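Local coordinates for type IV pilus secretin PilQ family protein (Vibrio cholerae, PDB 6W6M) that probably forms, as a ring of fourteen subunits, the gated outer-membrane channel through which the type IV pilus needed for natural competence passes, at residues R326-E332 with K557-F563; V461-T467 with D479-D485; N334-V340 with R549-M555. All coordinates share one frame. Residues are numbered along the deposited sequence.

Contact 1: R326-E332 with K557-F563; sequences RIVTVKE and KSELLIF
Strands 326-332 and 557-563 are extended and antiparallel (167°), their axes 4.8 Å apart at closest approach. Arg326, Val328, Val330 and Glu332 share a face with Phe563, Leu561, Glu559 and Lys557; Ile327, Thr329 and Lys331 share the other with Ile562, Leu560 and Ser558. Arg326 pairs with Phe563, N to O and O to N each 2.9 Å. Ile327 faces Ile562 (CG1–CG1 4.0 Å, both chi1 m) and reaches Leu560 (CG2–CD1 3.9 Å); these buried apolar chains suit the inner-sheet side, where Ile327 packs on Val482 and Ile562 on Ile506. Val328 N to Leu561 O and Leu561 N to Val328 O are both 3.0 Å; Val328 CG2 lies at the Phe563 ring edge, 4.3 Å from CE1. Thr329, chi1 t, donates OG1 to Glu559 O at 3.2 Å. Val330 N–Glu559 O and Glu559 N–Val330 O are both 3.0 Å. Lys331, opposite Ser558, leads its long chain away. Glu332 pairs with Lys557, N–O and O–N 3.0 Å. The pair belongs to the long-stranded antiparallel sheet that, as in other secretins, probably forms the outer wall of the double-walled barrel.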
loop_
_atom_site.group_PDB
_atom_site.type_symbol
_atom_site.label_atom_id
_atom_site.label_comp_id
_atom_site.label_asym_id
_atom_site.label_seq_id
_atom_site.Cartn_x
_atom_site.Cartn_y
_atom_site.Cartn_z
ATOM N N ARG A 326 20.625 -9.668 -49.439
ATOM C CA ARG A 326 19.731 -10.036 -50.531
ATOM C C ARG A 326 18.855 -11.208 -50.123
ATOM O O ARG A 326 19.365 -12.286 -49.832
ATOM C CB ARG A 326 20.521 -10.390 -51.785
ATOM C CG ARG A 326 19.731 -10.259 -53.038
ATOM C CD ARG A 326 20.430 -10.902 -54.192
ATOM N NE ARG A 326 19.798 -10.541 -55.452
ATOM C CZ ARG A 326 19.639 -11.374 -56.470
ATOM N NH1 ARG A 326 20.057 -12.627 -56.370
ATOM N NH2 ARG A 326 19.047 -10.964 -57.582
ATOM N N ILE A 327 17.543 -11.009 -50.130
ATOM C CA ILE A 327 16.586 -12.026 -49.722
ATOM C C ILE A 327 15.788 -12.428 -50.948
ATOM O O ILE A 327 15.187 -11.570 -51.603
ATOM C CB ILE A 327 15.657 -11.519 -48.610
ATOM C CG1 ILE A 327 16.455 -11.264 -47.340
ATOM C CG2 ILE A 327 14.557 -12.513 -48.340
ATOM C CD1 ILE A 327 15.698 -10.535 -46.297
ATOM N N VAL A 328 15.787 -13.721 -51.265
ATOM C CA VAL A 328 15.128 -14.234 -52.460
ATOM C C VAL A 328 14.160 -15.339 -52.066
ATOM O O VAL A 328 14.496 -16.202 -51.250
ATOM C CB VAL A 328 16.156 -14.756 -53.482
ATOM C CG1 VAL A 328 15.471 -15.169 -54.745
ATOM C CG2 VAL A 328 17.181 -13.703 -53.780
ATOM N N THR A 329 12.961 -15.324 -52.646
ATOM C CA THR A 329 12.030 -16.420 -52.399
ATOM C C THR A 329 11.288 -16.813 -53.670
ATOM O O THR A 329 10.941 -15.960 -54.489
ATOM C CB THR A 329 11.024 -16.081 -51.300
ATOM O OG1 THR A 329 10.285 -17.260 -50.966
ATOM C CG2 THR A 329 10.062 -15.035 -51.751
ATOM N N VAL A 330 11.047 -18.116 -53.814
ATOM C CA VAL A 330 10.399 -18.696 -54.986
ATOM C C VAL A 330 9.331 -19.684 -54.535
ATOM O O VAL A 330 9.556 -20.487 -53.626
ATOM C CB VAL A 330 11.428 -19.390 -55.908
ATOM C CG1 VAL A 330 10.743 -20.099 -57.033
ATOM C CG2 VAL A 330 12.413 -18.390 -56.464
ATOM N N LYS A 331 8.167 -19.638 -55.184
ATOM C CA LYS A 331 7.045 -20.509 -54.822
ATOM C C LYS A 331 6.433 -21.127 -56.067
ATOM O O LYS A 331 6.347 -20.459 -57.099
ATOM C CB LYS A 331 5.970 -19.740 -54.068
ATOM C CG LYS A 331 6.374 -19.255 -52.720
ATOM C CD LYS A 331 5.251 -18.491 -52.077
ATOM C CE LYS A 331 5.642 -18.015 -50.695
ATOM N NZ LYS A 331 4.564 -17.233 -50.034
ATOM N N GLU A 332 5.971 -22.375 -55.956
ATOM C CA GLU A 332 5.218 -23.043 -57.009
ATOM C C GLU A 332 4.113 -23.907 -56.425
ATOM O O GLU A 332 4.247 -24.466 -55.335
ATOM C CB GLU A 332 6.100 -23.938 -57.866
ATOM C CG GLU A 332 7.112 -23.233 -58.700
ATOM C CD GLU A 332 7.972 -24.220 -59.448
ATOM O OE1 GLU A 332 7.871 -25.427 -59.142
ATOM O OE2 GLU A 332 8.757 -23.795 -60.323
ATOM N N LYS A 557 5.705 -26.267 -53.435
ATOM C CA LYS A 557 7.147 -26.181 -53.246
ATOM C C LYS A 557 7.564 -24.745 -52.970
ATOM O O LYS A 557 7.069 -23.818 -53.614
ATOM C CB LYS A 557 7.892 -26.706 -54.466
ATOM C CG LYS A 557 9.325 -26.285 -54.510
ATOM C CD LYS A 557 10.043 -26.880 -55.689
ATOM C CE LYS A 557 10.223 -28.361 -55.514
ATOM N NZ LYS A 557 11.145 -28.899 -56.537
ATOM N N SER A 558 8.492 -24.564 -52.033
ATOM C CA SER A 558 8.899 -23.225 -51.629
ATOM C C SER A 558 10.384 -23.197 -51.309
ATOM O O SER A 558 10.948 -24.186 -50.837
ATOM C CB SER A 558 8.099 -22.751 -50.419
ATOM O OG SER A 558 8.529 -21.477 -50.008
ATOM N N GLU A 559 11.012 -22.047 -51.543
ATOM C CA GLU A 559 12.441 -21.926 -51.294
ATOM C C GLU A 559 12.819 -20.495 -50.946
ATOM O O GLU A 559 12.379 -19.557 -51.609
ATOM C CB GLU A 559 13.230 -22.388 -52.509
ATOM C CG GLU A 559 14.706 -22.367 -52.319
ATOM C CD GLU A 559 15.420 -22.878 -53.534
ATOM O OE1 GLU A 559 14.728 -23.204 -54.520
ATOM O OE2 GLU A 559 16.667 -22.955 -53.513
ATOM N N LEU A 560 13.616 -20.349 -49.887
ATOM C CA LEU A 560 14.072 -19.017 -49.416
ATOM C C LEU A 560 15.593 -19.047 -49.242
ATOM O O LEU A 560 16.112 -20.066 -48.758
ATOM C CB LEU A 560 13.374 -18.695 -48.092
ATOM C CG LEU A 560 14.101 -17.697 -47.194
ATOM C CD1 LEU A 560 13.713 -16.271 -47.545
ATOM C CD2 LEU A 560 13.817 -17.980 -45.729
ATOM N N LEU A 561 16.265 -17.972 -49.652
ATOM C CA LEU A 561 17.715 -17.847 -49.533
ATOM C C LEU A 561 18.101 -16.442 -49.100
ATOM O O LEU A 561 17.449 -15.464 -49.474
ATOM C CB LEU A 561 18.421 -18.166 -50.852
ATOM C CG LEU A 561 18.323 -19.590 -51.391
ATOM C CD1 LEU A 561 18.946 -19.668 -52.747
ATOM C CD2 LEU A 561 19.002 -20.561 -50.464
ATOM N N ILE A 562 19.184 -16.337 -48.323
ATOM C CA ILE A 562 19.702 -15.044 -47.879
ATOM C C ILE A 562 21.189 -14.945 -48.203
ATOM O O ILE A 562 21.968 -15.817 -47.816
ATOM C CB ILE A 562 19.455 -14.828 -46.375
ATOM C CG1 ILE A 562 17.956 -14.721 -46.100
ATOM C CG2 ILE A 562 20.151 -13.579 -45.903
ATOM C CD1 ILE A 562 17.581 -14.768 -44.662
ATOM N N PHE A 563 21.579 -13.887 -48.914
ATOM C CA PHE A 563 22.958 -13.611 -49.299
ATOM C C PHE A 563 23.452 -12.329 -48.641
ATOM O O PHE A 563 22.666 -11.452 -48.291
ATOM C CB PHE A 563 23.121 -13.433 -50.814
ATOM C CG PHE A 563 22.644 -14.580 -51.629
ATOM C CD1 PHE A 563 21.328 -14.664 -52.024
ATOM C CD2 PHE A 563 23.518 -15.556 -52.043
ATOM C CE1 PHE A 563 20.890 -15.711 -52.789
ATOM C CE2 PHE A 563 23.080 -16.605 -52.806
ATOM C CZ PHE A 563 21.764 -16.680 -53.179
#

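Contact 2: V461-T467 with D479-D485; sequences VLSLKVT and DLSVTQD
A beta hairpin brings 461-467 and 479-485 side by side, antiparallel at 172° with axes 4.7 Å apart at closest approach; Asp485 falls at an interruption of strand 475-493. The beta bridges run from Leu462 opposite Gln484 (CA–CA 4.2 Å) to Thr467 opposite Asp479 (CA–CA 5.2 Å). In the backbone, three hydrogen-bonded pairs each make two bonds: Ser463 with Thr483 (N–O and O–N 3.0 Å), Lys465 with Ser481 (both 2.9 Å) and Thr467 with Asp479 (N–O 3.2 Å, O–N 3.0 Å). A further bond joins Asp485 N to Val461 O at 3.0 Å. Among side chains, Ser463 OG and Thr483 OG1, both chi1 p, hydrogen-bond at 3.0 Å, small hydroxyls suited to meeting across one pair. On the other face, Leu464 (chi1 t, chi2 p) puts CD1 3.4 Å from CG2 of Val482 (t), and Val466 (p) puts CG2 3.7 Å from CD2 of Leu480 (chi1 m, chi2 t). Leu462 CD1 meets the methylene CG of Gln484 at 3.9 Å, whose amide turns to Gln504. Leucine and valine suit this face because it turns to strand 404-429, where Leu464 and Val466 touch Leu426. Strands 434-444 and 496-513 flank the hairpin through backbone bonds such as Leu464 with Ile436 and Val482 with Ile506, making it the middle of a four-strand sheet, as in the inner, gate-forming wall of secretins.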
loop_
_atom_site.group_PDB
_atom_site.type_symbol
_atom_site.label_atom_id
_atom_site.label_comp_id
_atom_site.label_asym_id
_atom_site.label_seq_id
_atom_site.Cartn_x
_atom_site.Cartn_y
_atom_site.Cartn_z
ATOM N N VAL A 461 8.869 -4.872 -40.075
ATOM C CA VAL A 461 9.733 -4.148 -40.992
ATOM C C VAL A 461 10.594 -5.132 -41.771
ATOM O O VAL A 461 10.760 -6.286 -41.393
ATOM C CB VAL A 461 10.635 -3.126 -40.262
ATOM C CG1 VAL A 461 9.811 -2.051 -39.609
ATOM C CG2 VAL A 461 11.498 -3.820 -39.241
ATOM N N LEU A 462 11.095 -4.666 -42.917
ATOM C CA LEU A 462 12.247 -5.311 -43.598
ATOM C C LEU A 462 13.527 -4.564 -43.212
ATOM O O LEU A 462 13.690 -3.419 -43.654
ATOM C CB LEU A 462 12.009 -5.260 -45.110
ATOM C CG LEU A 462 13.254 -5.382 -45.984
ATOM C CD1 LEU A 462 13.665 -6.836 -46.145
ATOM C CD2 LEU A 462 13.021 -4.744 -47.344
ATOM N N SER A 463 14.386 -5.188 -42.403
ATOM C CA SER A 463 15.460 -4.460 -41.753
ATOM C C SER A 463 16.799 -5.164 -41.869
ATOM O O SER A 463 16.880 -6.394 -41.905
ATOM C CB SER A 463 15.158 -4.227 -40.282
ATOM O OG SER A 463 15.082 -5.441 -39.573
ATOM N N LEU A 464 17.850 -4.349 -41.901
ATOM C CA LEU A 464 19.230 -4.802 -41.825
ATOM C C LEU A 464 19.939 -4.082 -40.690
ATOM O O LEU A 464 19.874 -2.858 -40.589
ATOM C CB LEU A 464 19.963 -4.557 -43.139
ATOM C CG LEU A 464 21.445 -4.917 -43.194
ATOM C CD1 LEU A 464 21.661 -6.395 -42.986
ATOM C CD2 LEU A 464 22.044 -4.471 -44.501
ATOM N N LYS A 465 20.630 -4.851 -39.850
ATOM C CA LYS A 465 21.337 -4.334 -38.684
ATOM C C LYS A 465 22.720 -4.961 -38.646
ATOM O O LYS A 465 22.828 -6.188 -38.572
ATOM C CB LYS A 465 20.576 -4.683 -37.419
ATOM C CG LYS A 465 20.418 -3.571 -36.450
ATOM C CD LYS A 465 19.382 -3.938 -35.434
ATOM C CE LYS A 465 18.109 -4.356 -36.122
ATOM N NZ LYS A 465 17.632 -3.314 -37.069
ATOM N N VAL A 466 23.778 -4.150 -38.679
ATOM C CA VAL A 466 25.109 -4.718 -38.866
ATOM C C VAL A 466 26.180 -3.955 -38.093
ATOM O O VAL A 466 26.094 -2.736 -37.892
ATOM C CB VAL A 466 25.454 -4.805 -40.374
ATOM C CG1 VAL A 466 25.505 -3.437 -41.003
ATOM C CG2 VAL A 466 26.741 -5.567 -40.600
ATOM N N THR A 467 27.195 -4.723 -37.623
ATOM C CA THR A 467 28.469 -4.195 -37.120
ATOM C C THR A 467 29.651 -4.908 -37.775
ATOM O O THR A 467 29.809 -6.129 -37.625
ATOM C CB THR A 467 28.583 -4.323 -35.597
ATOM O OG1 THR A 467 27.318 -4.066 -34.981
ATOM C CG2 THR A 467 29.581 -3.316 -35.060
ATOM N N ASP A 479 28.851 -9.022 -37.648
ATOM C CA ASP A 479 27.732 -9.365 -36.726
ATOM C C ASP A 479 26.400 -8.935 -37.350
ATOM O O ASP A 479 26.165 -7.721 -37.452
ATOM C CB ASP A 479 27.912 -8.699 -35.360
ATOM C CG ASP A 479 28.952 -9.374 -34.483
ATOM O OD1 ASP A 479 29.261 -10.553 -34.743
ATOM O OD2 ASP A 479 29.443 -8.713 -33.547
ATOM N N LEU A 480 25.561 -9.903 -37.731
ATOM C CA LEU A 480 24.497 -9.681 -38.748
ATOM C C LEU A 480 23.127 -9.929 -38.107
ATOM O O LEU A 480 22.974 -10.956 -37.426
ATOM C CB LEU A 480 24.726 -10.647 -39.915
ATOM C CG LEU A 480 26.009 -10.425 -40.712
ATOM C CD1 LEU A 480 26.196 -11.526 -41.742
ATOM C CD2 LEU A 480 25.998 -9.062 -41.384
ATOM N N SER A 481 22.174 -9.022 -38.334
ATOM C CA SER A 481 20.731 -9.342 -38.177
ATOM C C SER A 481 19.971 -8.912 -39.434
ATOM O O SER A 481 20.074 -7.734 -39.805
ATOM C CB SER A 481 20.166 -8.680 -36.950
ATOM O OG SER A 481 19.678 -9.646 -36.035
ATOM N N VAL A 482 19.239 -9.835 -40.059
ATOM C CA VAL A 482 18.421 -9.482 -41.263
ATOM C C VAL A 482 16.995 -10.019 -41.083
ATOM O O VAL A 482 16.859 -11.238 -40.894
ATOM C CB VAL A 482 19.055 -10.065 -42.541
ATOM C CG1 VAL A 482 18.240 -9.744 -43.782
ATOM C CG2 VAL A 482 20.500 -9.630 -42.715
ATOM N N THR A 483 15.968 -9.155 -41.126
ATOM C CA THR A 483 14.601 -9.625 -40.929
ATOM C C THR A 483 13.685 -9.125 -42.033
ATOM O O THR A 483 13.966 -8.129 -42.696
ATOM C CB THR A 483 13.997 -9.193 -39.574
ATOM O OG1 THR A 483 13.414 -7.893 -39.687
ATOM C CG2 THR A 483 15.028 -9.170 -38.475
ATOM N N GLN A 484 12.558 -9.816 -42.184
ATOM C CA GLN A 484 11.504 -9.416 -43.113
ATOM C C GLN A 484 10.149 -9.838 -42.560
ATOM O O GLN A 484 9.711 -10.957 -42.816
ATOM C CB GLN A 484 11.734 -10.041 -44.473
ATOM C CG GLN A 484 10.854 -9.480 -45.533
ATOM C CD GLN A 484 11.052 -10.153 -46.846
ATOM O OE1 GLN A 484 10.845 -9.556 -47.888
ATOM N NE2 GLN A 484 11.454 -11.407 -46.809
ATOM N N ASP A 485 9.466 -8.948 -41.851
ATOM C CA ASP A 485 8.181 -9.244 -41.226
ATOM C C ASP A 485 7.056 -8.478 -41.911
ATOM O O ASP A 485 7.274 -7.480 -42.588
ATOM C CB ASP A 485 8.195 -8.898 -39.741
ATOM C CG ASP A 485 9.448 -9.345 -39.052
ATOM O OD1 ASP A 485 9.977 -10.418 -39.390
ATOM O OD2 ASP A 485 9.917 -8.612 -38.161
#

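Contact 3: N334-V340 with R549-M555; sequences NLEELGV and RRTYEQM
Six backbone hydrogen bonds hold 334-340 to 549-555 in the outer-wall sheet of the secretin barrel, where the two strands lie antiparallel (179° between directions) with axes 4.8 Å apart at closest approach. They come in three double pairs: Asn334 with Met555 (N–O 2.9 Å, O–N 3.0 Å), Glu336 with Glu553 (N–O and O–N 3.0 Å) and Leu338 with Thr551 (N–O 3.0 Å, O–N 3.1 Å). Leu335 opposite Gln554 (CA–CA 4.5 Å) and Glu337 opposite Tyr552 (CA–CA 4.6 Å) are the non-hydrogen-bonded pairs between them. On the face that carries Leu335, Glu337 and Tyr552, the buried acid of Glu337 and the guanidinium of Arg550 find partners outside the two strands. Arg550 makes a salt bridge with Asp533 and a hydrogen bond to Ala383 O, while Glu337 has weak hydrogen bonds with Ser384, Thr385 and Ser386. Arg550 CG lies 3.1 Å from Leu338 O, and Arg550 CA makes a CA-H...O contact of 3.3 Å to the same oxygen. On the same face as Leu335, packing centres on Tyr552 (chi1 t): Leu335 CG approaches Tyr552 CE1 at 4.3 Å, and Glu337 CG sits at the ring edge, 4.2 Å from Tyr552 CD1. On the opposite face Leu338 CB and Thr551 OG1 are 3.3 Å apart. Within its own strand the tyrosine hydroxyl makes a very short hydrogen bond, Tyr552 OH to Gln554 OE1 at 2.3 Å.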
loop_
_atom_site.group_PDB
_atom_site.type_symbol
_atom_site.label_atom_id
_atom_site.label_comp_id
_atom_site.label_asym_id
_atom_site.label_seq_id
_atom_site.Cartn_x
_atom_site.Cartn_y
_atom_site.Cartn_z
ATOM N N ASN A 334 0.519 -26.687 -57.638
ATOM C CA ASN A 334 -0.333 -27.377 -58.600
ATOM C C ASN A 334 -1.495 -28.062 -57.899
ATOM O O ASN A 334 -1.348 -28.575 -56.790
ATOM C CB ASN A 334 0.446 -28.423 -59.385
ATOM C CG ASN A 334 1.411 -27.813 -60.361
ATOM O OD1 ASN A 334 1.245 -26.673 -60.779
ATOM N ND2 ASN A 334 2.441 -28.563 -60.724
ATOM N N LEU A 335 -2.641 -28.115 -58.577
ATOM C CA LEU A 335 -3.840 -28.726 -57.999
ATOM C C LEU A 335 -4.692 -29.334 -59.103
ATOM O O LEU A 335 -4.766 -28.766 -60.196
ATOM C CB LEU A 335 -4.630 -27.685 -57.222
ATOM C CG LEU A 335 -5.813 -28.143 -56.386
ATOM C CD1 LEU A 335 -5.942 -27.283 -55.175
ATOM C CD2 LEU A 335 -7.063 -28.046 -57.203
ATOM N N GLU A 336 -5.340 -30.474 -58.821
ATOM C CA GLU A 336 -6.237 -31.119 -59.773
ATOM C C GLU A 336 -7.321 -31.933 -59.072
ATOM O O GLU A 336 -7.045 -32.673 -58.124
ATOM C CB GLU A 336 -5.460 -32.015 -60.705
ATOM C CG GLU A 336 -6.297 -32.661 -61.760
ATOM C CD GLU A 336 -5.472 -33.503 -62.688
ATOM O OE1 GLU A 336 -4.248 -33.595 -62.461
ATOM O OE2 GLU A 336 -6.037 -34.076 -63.642
ATOM N N GLU A 337 -8.550 -31.820 -59.568
ATOM C CA GLU A 337 -9.684 -32.535 -58.988
ATOM C C GLU A 337 -10.690 -33.033 -60.031
ATOM O O GLU A 337 -11.025 -32.322 -60.971
ATOM C CB GLU A 337 -10.391 -31.641 -57.972
ATOM C CG GLU A 337 -11.415 -32.361 -57.116
ATOM C CD GLU A 337 -12.083 -31.439 -56.118
ATOM O OE1 GLU A 337 -11.994 -30.207 -56.296
ATOM O OE2 GLU A 337 -12.699 -31.945 -55.155
ATOM N N LEU A 338 -11.167 -34.260 -59.846
ATOM C CA LEU A 338 -12.143 -34.888 -60.734
ATOM C C LEU A 338 -13.330 -35.432 -59.944
ATOM O O LEU A 338 -13.152 -36.058 -58.903
ATOM C CB LEU A 338 -11.515 -36.041 -61.517
ATOM C CG LEU A 338 -10.407 -35.791 -62.534
ATOM C CD1 LEU A 338 -9.868 -37.089 -63.052
ATOM C CD2 LEU A 338 -10.864 -34.936 -63.679
ATOM N N GLY A 339 -14.545 -35.238 -60.451
ATOM C CA GLY A 339 -15.716 -35.687 -59.718
ATOM C C GLY A 339 -16.863 -36.065 -60.626
ATOM O O GLY A 339 -16.936 -35.622 -61.774
ATOM N N VAL A 340 -17.782 -36.877 -60.095
ATOM C CA VAL A 340 -18.871 -37.453 -60.876
ATOM C C VAL A 340 -20.161 -37.488 -60.068
ATOM O O VAL A 340 -20.170 -37.789 -58.872
ATOM C CB VAL A 340 -18.521 -38.869 -61.379
ATOM C CG1 VAL A 340 -19.694 -39.488 -62.073
ATOM C CG2 VAL A 340 -17.365 -38.817 -62.332
ATOM N N ARG A 549 -15.941 -42.516 -58.592
ATOM C CA ARG A 549 -14.917 -42.070 -57.656
ATOM C C ARG A 549 -14.640 -40.591 -57.856
ATOM O O ARG A 549 -14.784 -40.057 -58.956
ATOM C CB ARG A 549 -13.631 -42.871 -57.826
ATOM C CG ARG A 549 -12.859 -42.519 -59.051
ATOM C CD ARG A 549 -11.851 -43.569 -59.370
ATOM N NE ARG A 549 -11.124 -43.241 -60.583
ATOM C CZ ARG A 549 -10.427 -44.116 -61.292
ATOM N NH1 ARG A 549 -10.366 -45.381 -60.916
ATOM N NH2 ARG A 549 -9.798 -43.724 -62.384
ATOM N N ARG A 550 -14.219 -39.940 -56.775
ATOM C CA ARG A 550 -13.672 -38.592 -56.829
ATOM C C ARG A 550 -12.215 -38.646 -56.416
ATOM O O ARG A 550 -11.864 -39.342 -55.458
ATOM C CB ARG A 550 -14.435 -37.627 -55.929
ATOM C CG ARG A 550 -13.793 -36.267 -55.841
ATOM C CD ARG A 550 -14.692 -35.278 -55.155
ATOM N NE ARG A 550 -15.085 -35.737 -53.835
ATOM C CZ ARG A 550 -16.069 -35.208 -53.125
ATOM N NH1 ARG A 550 -16.772 -34.200 -53.609
ATOM N NH2 ARG A 550 -16.354 -35.692 -51.931
ATOM N N THR A 551 -11.380 -37.917 -57.145
ATOM C CA THR A 551 -9.933 -37.924 -57.003
ATOM C C THR A 551 -9.415 -36.501 -56.820
ATOM O O THR A 551 -9.841 -35.574 -57.516
ATOM C CB THR A 551 -9.289 -38.574 -58.230
ATOM O OG1 THR A 551 -9.660 -37.852 -59.407
ATOM C CG2 THR A 551 -9.699 -40.017 -58.374
ATOM N N TYR A 552 -8.481 -36.339 -55.882
ATOM C CA TYR A 552 -7.932 -35.035 -55.532
ATOM C C TYR A 552 -6.423 -35.148 -55.414
ATOM O O TYR A 552 -5.928 -36.124 -54.849
ATOM C CB TYR A 552 -8.535 -34.548 -54.217
ATOM C CG TYR A 552 -7.971 -33.252 -53.708
ATOM C CD1 TYR A 552 -8.347 -32.038 -54.263
ATOM C CD2 TYR A 552 -7.045 -33.239 -52.686
ATOM C CE1 TYR A 552 -7.832 -30.858 -53.805
ATOM C CE2 TYR A 552 -6.519 -32.064 -52.227
ATOM C CZ TYR A 552 -6.916 -30.875 -52.786
ATOM O OH TYR A 552 -6.389 -29.699 -52.321
ATOM N N GLU A 553 -5.693 -34.166 -55.934
ATOM C CA GLU A 553 -4.239 -34.201 -55.874
ATOM C C GLU A 553 -3.648 -32.801 -55.828
ATOM O O GLU A 553 -4.048 -31.923 -56.596
ATOM C CB GLU A 553 -3.676 -34.946 -57.058
ATOM C CG GLU A 553 -2.195 -35.078 -57.018
ATOM C CD GLU A 553 -1.666 -35.864 -58.183
ATOM O OE1 GLU A 553 -2.480 -36.268 -59.038
ATOM O OE2 GLU A 553 -0.439 -36.088 -58.243
ATOM N N GLN A 554 -2.674 -32.597 -54.943
ATOM C CA GLN A 554 -2.115 -31.267 -54.744
ATOM C C GLN A 554 -0.623 -31.351 -54.460
ATOM O O GLN A 554 -0.142 -32.340 -53.913
ATOM C CB GLN A 554 -2.826 -30.553 -53.604
ATOM C CG GLN A 554 -2.408 -29.136 -53.430
ATOM C CD GLN A 554 -3.249 -28.434 -52.414
ATOM O OE1 GLN A 554 -4.214 -28.994 -51.902
ATOM N NE2 GLN A 554 -2.879 -27.204 -52.092
ATOM N N MET A 555 0.157 -30.374 -54.933
ATOM C CA MET A 555 1.603 -30.330 -54.705
ATOM C C MET A 555 2.112 -28.891 -54.549
ATOM O O MET A 555 1.710 -28.010 -55.302
ATOM C CB MET A 555 2.345 -31.020 -55.851
ATOM C CG MET A 555 3.858 -30.937 -55.744
ATOM S SD MET A 555 4.743 -31.794 -57.057
ATOM C CE MET A 555 4.456 -30.697 -58.443
#

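How the contacts relate
Going from the N terminus, the long strand 320-347 supplies 326-332 and then 334-340, the first halves of contacts 1 and 3. The chain then makes the hairpin of contact 2, which closes a short loop locally, before strand 549-568 returns: 549-555 closes contact 3 first and 557-563 closes contact 1 afterwards. Contact 2 therefore lies within the loop of contact 3, and that within the loop of contact 1, without crossing. Contacts 1 and 3 are successive parts of one strand pair, with centres about 28 Å apart, in the outer sheet. Contact 2 belongs to the inner sheet and meets contact 1 where Ile327 packs on Leu462, Val482 and Gln484; contact 3 lies well away from it.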